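Local coordinates for mitochondrial enolase superfamily member 1 (Homo sapiens, PDB 4A35), which catalyses the magnesium-dependent dehydration of L-fuconate to 2-keto-3-deoxy-L-fuconate, a step in the breakdown of L-fucose, at residues 166-171 / 375-380; 134-139 / 369-374. All coordinates share one frame; numbering follows the deposited sequence.

Contact 1: 166-171 / 375-380; sequences LEILQK and ISVSAS. With EDO (1,2-ethanediol), chain G.
The flat groups of this contact are peptide carbonyls, those of Ile-168 and Leu-169 on segment 166-171 and of Ser-376 and Val-377 on segment 375-380; the closest oxygens across it, Ile-168 O and Ser-376 O, are 4.3 Å apart, and two waters bridge the other pairings. The contact joins helix 162-171 to the C-terminal end of helix 362-377, a helix of the TIM-barrel domain in this member of the mandelate racemase/muconate lactonizing enzyme family. One water donates to both Ile-168 O and Val-377 O, at 2.8 Å from the former. A second does the same for Leu-169 O and Ser-376 O, the latter also at 2.8 Å. Beside these bridges Val-377 presents both its methyls. With chi1 179°, Val-377 CG1 is anti to the backbone N and reaches Ile-168 CG2 at 4.0 Å, the two side chains meeting at a slant. Val-377 CG2 takes Leu-169 CD2 at 4.2 Å, and here the side chains run side by side in the same direction. Helix 335-348 packs against Ile-168 and Val-377, helix 144-148 against Leu-169. The wide pi-type turn at 375-377 is followed by Ala-379, whose phi is positive, and Ser-380, a residue of a magnesium site. Leu-169 O, 2.6 Å from its water, also accepts from Gln-173 NE2.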
loop_
_atom_site.group_PDB
_atom_site.type_symbol
_atom_site.label_atom_id
_atom_site.label_comp_id
_atom_site.label_asym_id
_atom_site.label_seq_id
_atom_site.Cartn_x
_atom_site.Cartn_y
_atom_site.Cartn_z
ATOM N N LEU A 166 25.870 -2.025 -11.457
ATOM C CA LEU A 166 26.961 -1.521 -12.304
ATOM C C LEU A 166 27.398 -2.582 -13.319
ATOM O O LEU A 166 27.679 -2.248 -14.470
ATOM C CB LEU A 166 28.173 -1.081 -11.471
ATOM C CG LEU A 166 28.015 0.270 -10.758
ATOM C CD1 LEU A 166 29.167 0.476 -9.728
ATOM C CD2 LEU A 166 27.981 1.422 -11.762
ATOM N N GLU A 167 27.487 -3.840 -12.889
ATOM C CA GLU A 167 27.911 -4.929 -13.768
ATOM C C GLU A 167 26.902 -5.113 -14.954
ATOM O O GLU A 167 27.322 -5.186 -16.123
ATOM C CB GLU A 167 28.066 -6.221 -12.953
ATOM C CG GLU A 167 28.631 -7.395 -13.724
ATOM C CD GLU A 167 28.700 -8.649 -12.874
ATOM O OE1 GLU A 167 29.223 -8.573 -11.736
ATOM O OE2 GLU A 167 28.200 -9.701 -13.334
ATOM N N ILE A 168 25.606 -5.056 -14.654
ATOM C CA ILE A 168 24.550 -5.190 -15.671
ATOM C C ILE A 168 24.649 -3.995 -16.673
ATOM O O ILE A 168 24.604 -4.188 -17.903
ATOM C CB ILE A 168 23.160 -5.295 -15.013
ATOM C CG1 ILE A 168 23.016 -6.626 -14.234
ATOM C CG2 ILE A 168 22.060 -5.128 -16.082
ATOM C CD1 ILE A 168 21.833 -6.674 -13.269
ATOM N N LEU A 169 24.894 -2.790 -16.137
ATOM C CA LEU A 169 24.958 -1.583 -16.995
ATOM C C LEU A 169 26.241 -1.554 -17.842
ATOM O O LEU A 169 26.230 -1.055 -18.974
ATOM C CB LEU A 169 24.844 -0.313 -16.153
ATOM C CG LEU A 169 23.449 -0.133 -15.498
ATOM C CD1 LEU A 169 23.527 0.801 -14.345
ATOM C CD2 LEU A 169 22.369 0.272 -16.542
ATOM N N GLN A 170 27.347 -2.081 -17.298
ATOM C CA GLN A 170 28.619 -2.141 -18.042
ATOM C C GLN A 170 28.455 -3.109 -19.214
ATOM O O GLN A 170 28.819 -2.783 -20.359
ATOM C CB GLN A 170 29.792 -2.544 -17.123
ATOM C CG GLN A 170 30.159 -1.342 -16.210
ATOM C CD GLN A 170 31.068 -1.680 -15.048
ATOM O OE1 GLN A 170 31.291 -2.855 -14.717
ATOM N NE2 GLN A 170 31.548 -0.642 -14.347
ATOM N N LYS A 171 27.856 -4.265 -18.943
ATOM C CA LYS A 171 27.592 -5.296 -19.960
ATOM C C LYS A 171 26.643 -4.726 -21.049
ATOM O O LYS A 171 26.819 -4.996 -22.247
ATOM C CB LYS A 171 26.983 -6.539 -19.276
ATOM C CG LYS A 171 27.005 -7.806 -20.110
ATOM C CD LYS A 171 26.808 -9.030 -19.224
ATOM C CE LYS A 171 26.480 -10.273 -20.008
ATOM N NZ LYS A 171 26.554 -11.487 -19.151
ATOM N N ILE A 375 18.007 -0.998 -25.084
ATOM C CA ILE A 375 19.312 -0.470 -25.482
ATOM C C ILE A 375 20.402 -0.754 -24.405
ATOM O O ILE A 375 21.514 -1.129 -24.761
ATOM C CB ILE A 375 19.233 1.038 -25.806
ATOM C CG1 ILE A 375 18.329 1.292 -27.048
ATOM C CG2 ILE A 375 20.650 1.635 -25.991
ATOM C CD1 ILE A 375 17.917 2.791 -27.219
ATOM N N SER A 376 20.070 -0.543 -23.114
ATOM C CA SER A 376 21.108 -0.549 -22.079
ATOM C C SER A 376 21.024 -1.630 -21.010
ATOM O O SER A 376 21.977 -1.725 -20.209
ATOM C CB SER A 376 21.109 0.815 -21.375
ATOM O OG SER A 376 21.422 1.877 -22.268
ATOM N N VAL A 377 19.908 -2.365 -20.888
ATOM C CA VAL A 377 19.802 -3.302 -19.740
ATOM C C VAL A 377 19.621 -4.751 -20.192
ATOM O O VAL A 377 20.531 -5.544 -19.967
ATOM C CB VAL A 377 18.690 -2.871 -18.712
ATOM C CG1 VAL A 377 18.585 -3.867 -17.538
ATOM C CG2 VAL A 377 18.954 -1.461 -18.179
ATOM N N SER A 378 18.434 -5.124 -20.733
ATOM C CA SER A 378 18.201 -6.518 -21.156
ATOM C C SER A 378 18.891 -6.837 -22.497
ATOM O O SER A 378 19.204 -7.988 -22.731
ATOM C CB SER A 378 16.713 -6.817 -21.243
ATOM O OG SER A 378 16.144 -5.967 -22.217
ATOM N N ALA A 379 19.011 -5.829 -23.436
ATOM C CA ALA A 379 19.602 -6.038 -24.757
ATOM C C ALA A 379 18.866 -7.155 -25.537
ATOM O O ALA A 379 19.503 -7.981 -26.225
ATOM C CB ALA A 379 21.098 -6.356 -24.628
ATOM N N SER A 380 17.529 -7.235 -25.349
ATOM C CA SER A 380 16.720 -8.262 -26.030
ATOM C C SER A 380 15.271 -7.859 -26.133
ATOM O O SER A 380 14.751 -7.143 -25.250
ATOM C CB SER A 380 16.779 -9.586 -25.238
ATOM O OG SER A 380 16.149 -10.629 -25.967
HETATM C C1 EDO G . 17.793 -8.801 -30.615
HETATM O O1 EDO G . 18.240 -7.600 -30.020
HETATM C C2 EDO G . 16.291 -9.024 -30.402
HETATM O O2 EDO G . 16.106 -9.682 -29.168
HETATM O O HOH W 1 23.150 -5.999 -19.468
HETATM O O HOH W 2 24.160 0.044 -20.061
#

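Contact 2: 134-139 / 369-374; sequences PVWKLL and LIIFDY. With EDO (1,2-ethanediol), chain G.
Leu-139 is the first bump, fitted against the ring of Phe-372: Leu-139 CB lies 3.4 Å from Phe-372 CD1, and the leucine's delta methyl CD1 lies near the root of the ring. The two side chains cross at about a right angle, so the leucine lies athwart the phenylalanine. Next round the ring, Phe-372 CE1 meets the backbone, 3.6 Å from Leu-139 O. Phe-372 CG is anti to its own N (chi1 163°), which carries the ring root toward helix 135-141. Farther back on helix 362-377, Leu-369 starts out pointing away, yet its CD2 still brushes Leu-139 CD1. This is helix-on-helix packing between helix 135-141, which follows the long helix 110-131, and a helix of the TIM-barrel domain; the axes of the two short segments point the same general way but cross at -32°, 8.5 Å apart at closest approach. The second bump is Ile-371 CG2, standing 3.6 Å above the plane of the Trp-136 indole and displaced toward the rim, close to both CE3 and CD2. Lys-137 CB lies 3.9 Å above the other side of the Trp-136 ring, so the indole is held between an isoleucine methyl and its own neighbour. The indole NE1 donates to Pro-410 O. At the far end of the segment Tyr-374 OH shares a hydrogen bond with O1 of a bound 1,2-ethanediol, 2.6 Å away.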
loop_
_atom_site.group_PDB
_atom_site.type_symbol
_atom_site.label_atom_id
_atom_site.label_comp_id
_atom_site.label_asym_id
_atom_site.label_seq_id
_atom_site.Cartn_x
_atom_site.Cartn_y
_atom_site.Cartn_z
ATOM N N PRO A 134 15.146 13.300 -25.020
ATOM C CA PRO A 134 14.021 12.517 -24.458
ATOM C C PRO A 134 14.573 11.693 -23.276
ATOM O O PRO A 134 15.791 11.411 -23.230
ATOM C CB PRO A 134 13.612 11.583 -25.617
ATOM C CG PRO A 134 14.767 11.570 -26.545
ATOM C CD PRO A 134 15.602 12.771 -26.331
ATOM N N VAL A 135 13.728 11.365 -22.294
ATOM C CA VAL A 135 14.180 10.620 -21.113
ATOM C C VAL A 135 14.907 9.305 -21.536
ATOM O O VAL A 135 15.936 8.965 -20.931
ATOM C CB VAL A 135 13.014 10.382 -20.099
ATOM C CG1 VAL A 135 13.304 9.204 -19.157
ATOM C CG2 VAL A 135 12.737 11.664 -19.303
ATOM N N TRP A 136 14.374 8.548 -22.508
ATOM C CA TRP A 136 15.059 7.290 -22.887
ATOM C C TRP A 136 16.558 7.546 -23.258
ATOM O O TRP A 136 17.444 6.799 -22.822
ATOM C CB TRP A 136 14.335 6.534 -24.020
ATOM C CG TRP A 136 14.404 7.169 -25.393
ATOM C CD1 TRP A 136 13.460 7.969 -25.969
ATOM C CD2 TRP A 136 15.453 7.009 -26.372
ATOM N NE1 TRP A 136 13.876 8.373 -27.223
ATOM C CE2 TRP A 136 15.078 7.768 -27.514
ATOM C CE3 TRP A 136 16.682 6.316 -26.388
ATOM C CZ2 TRP A 136 15.877 7.848 -28.664
ATOM C CZ3 TRP A 136 17.484 6.404 -27.539
ATOM C CH2 TRP A 136 17.087 7.181 -28.644
ATOM N N LYS A 137 16.833 8.671 -23.944
ATOM C CA LYS A 137 18.167 9.003 -24.433
ATOM C C LYS A 137 19.022 9.530 -23.316
ATOM O O LYS A 137 20.202 9.187 -23.238
ATOM C CB LYS A 137 18.087 9.989 -25.616
ATOM C CG LYS A 137 19.444 10.335 -26.259
ATOM C CD LYS A 137 20.221 9.097 -26.760
ATOM C CE LYS A 137 21.382 9.491 -27.679
ATOM N NZ LYS A 137 22.400 8.386 -27.742
ATOM N N LEU A 138 18.405 10.287 -22.384
ATOM C CA LEU A 138 19.106 10.764 -21.188
ATOM C C LEU A 138 19.635 9.561 -20.417
ATOM O O LEU A 138 20.796 9.563 -19.971
ATOM C CB LEU A 138 18.127 11.592 -20.302
ATOM C CG LEU A 138 18.665 12.057 -18.929
ATOM C CD1 LEU A 138 19.713 13.177 -19.145
ATOM C CD2 LEU A 138 17.488 12.542 -18.009
ATOM N N LEU A 139 18.770 8.524 -20.255
ATOM C CA LEU A 139 19.145 7.304 -19.539
ATOM C C LEU A 139 20.231 6.535 -20.282
ATOM O O LEU A 139 21.241 6.139 -19.665
ATOM C CB LEU A 139 17.901 6.423 -19.328
ATOM C CG LEU A 139 16.887 6.995 -18.324
ATOM C CD1 LEU A 139 15.603 6.173 -18.338
ATOM C CD2 LEU A 139 17.514 7.079 -16.908
ATOM N N LEU A 369 11.059 4.012 -20.761
ATOM C CA LEU A 369 11.700 3.066 -19.848
ATOM C C LEU A 369 12.063 1.746 -20.578
ATOM O O LEU A 369 13.144 1.182 -20.356
ATOM C CB LEU A 369 10.809 2.803 -18.619
ATOM C CG LEU A 369 10.467 4.037 -17.756
ATOM C CD1 LEU A 369 9.429 3.662 -16.625
ATOM C CD2 LEU A 369 11.685 4.658 -17.169
ATOM N N ILE A 370 11.152 1.250 -21.420
ATOM C CA ILE A 370 11.390 -0.032 -22.090
ATOM C C ILE A 370 12.374 0.111 -23.289
ATOM O O ILE A 370 13.139 -0.824 -23.537
ATOM C CB ILE A 370 10.066 -0.748 -22.442
ATOM C CG1 ILE A 370 10.269 -2.274 -22.531
ATOM C CG2 ILE A 370 9.311 -0.168 -23.665
ATOM C CD1 ILE A 370 10.745 -3.023 -21.132
ATOM N N ILE A 371 12.397 1.291 -23.963
ATOM C CA ILE A 371 13.392 1.536 -25.001
ATOM C C ILE A 371 14.785 1.540 -24.309
ATOM O O ILE A 371 15.724 0.938 -24.818
ATOM C CB ILE A 371 13.066 2.798 -25.798
ATOM C CG1 ILE A 371 11.831 2.516 -26.737
ATOM C CG2 ILE A 371 14.290 3.334 -26.580
ATOM C CD1 ILE A 371 11.204 3.771 -27.246
ATOM N N PHE A 372 14.888 2.253 -23.159
ATOM C CA PHE A 372 16.125 2.255 -22.363
ATOM C C PHE A 372 16.492 0.805 -21.953
ATOM O O PHE A 372 17.652 0.411 -22.120
ATOM C CB PHE A 372 16.047 3.191 -21.140
ATOM C CG PHE A 372 17.142 2.891 -20.116
ATOM C CD1 PHE A 372 18.466 3.257 -20.360
ATOM C CD2 PHE A 372 16.852 2.183 -18.941
ATOM C CE1 PHE A 372 19.479 2.963 -19.425
ATOM C CE2 PHE A 372 17.878 1.834 -18.043
ATOM C CZ PHE A 372 19.184 2.245 -18.287
ATOM N N ASP A 373 15.496 0.015 -21.505
ATOM C CA ASP A 373 15.727 -1.375 -21.112
ATOM C C ASP A 373 16.411 -2.143 -22.285
ATOM O O ASP A 373 17.431 -2.825 -22.079
ATOM C CB ASP A 373 14.417 -2.070 -20.705
ATOM C CG ASP A 373 14.683 -3.507 -20.351
ATOM O OD1 ASP A 373 15.389 -3.742 -19.356
ATOM O OD2 ASP A 373 14.279 -4.404 -21.142
ATOM N N TYR A 374 15.805 -2.081 -23.485
ATOM C CA TYR A 374 16.371 -2.766 -24.652
ATOM C C TYR A 374 17.794 -2.319 -24.984
ATOM O O TYR A 374 18.679 -3.160 -25.214
ATOM C CB TYR A 374 15.492 -2.565 -25.915
ATOM C CG TYR A 374 16.089 -3.233 -27.148
ATOM C CD1 TYR A 374 16.164 -4.619 -27.247
ATOM C CD2 TYR A 374 16.623 -2.473 -28.190
ATOM C CE1 TYR A 374 16.741 -5.234 -28.357
ATOM C CE2 TYR A 374 17.198 -3.081 -29.312
ATOM C CZ TYR A 374 17.247 -4.455 -29.394
ATOM O OH TYR A 374 17.832 -5.040 -30.494
HETATM C C1 EDO G . 17.793 -8.801 -30.615
HETATM O O1 EDO G . 18.240 -7.600 -30.020
HETATM C C2 EDO G . 16.291 -9.024 -30.402
HETATM O O2 EDO G . 16.106 -9.682 -29.168
#

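How the contacts relate
Following the chain from the N terminus, 134-139 comes first, then 166-171, and much later 369-374 with 375-380 directly behind it. Contact 2 therefore closes a loop of 229 residues and contact 1 one of 203, and the two loops cross instead of nesting; both enclose the parallel strands 219-223 to 325-326 of the barrel. Helix 362-377 serves both, so helices 135-141 and 162-171 are tied to successive parts of it. The contacts, with centres 12 Å apart, also meet directly: Phe-372 CE2 packs on Val-377 CG2 at 3.5 Å, and Ser-378 OG probably hydrogen-bonds Asp-373 OD2. Asp-373 and Ser-380, one from each contact, share a magnesium site with Tyr-188.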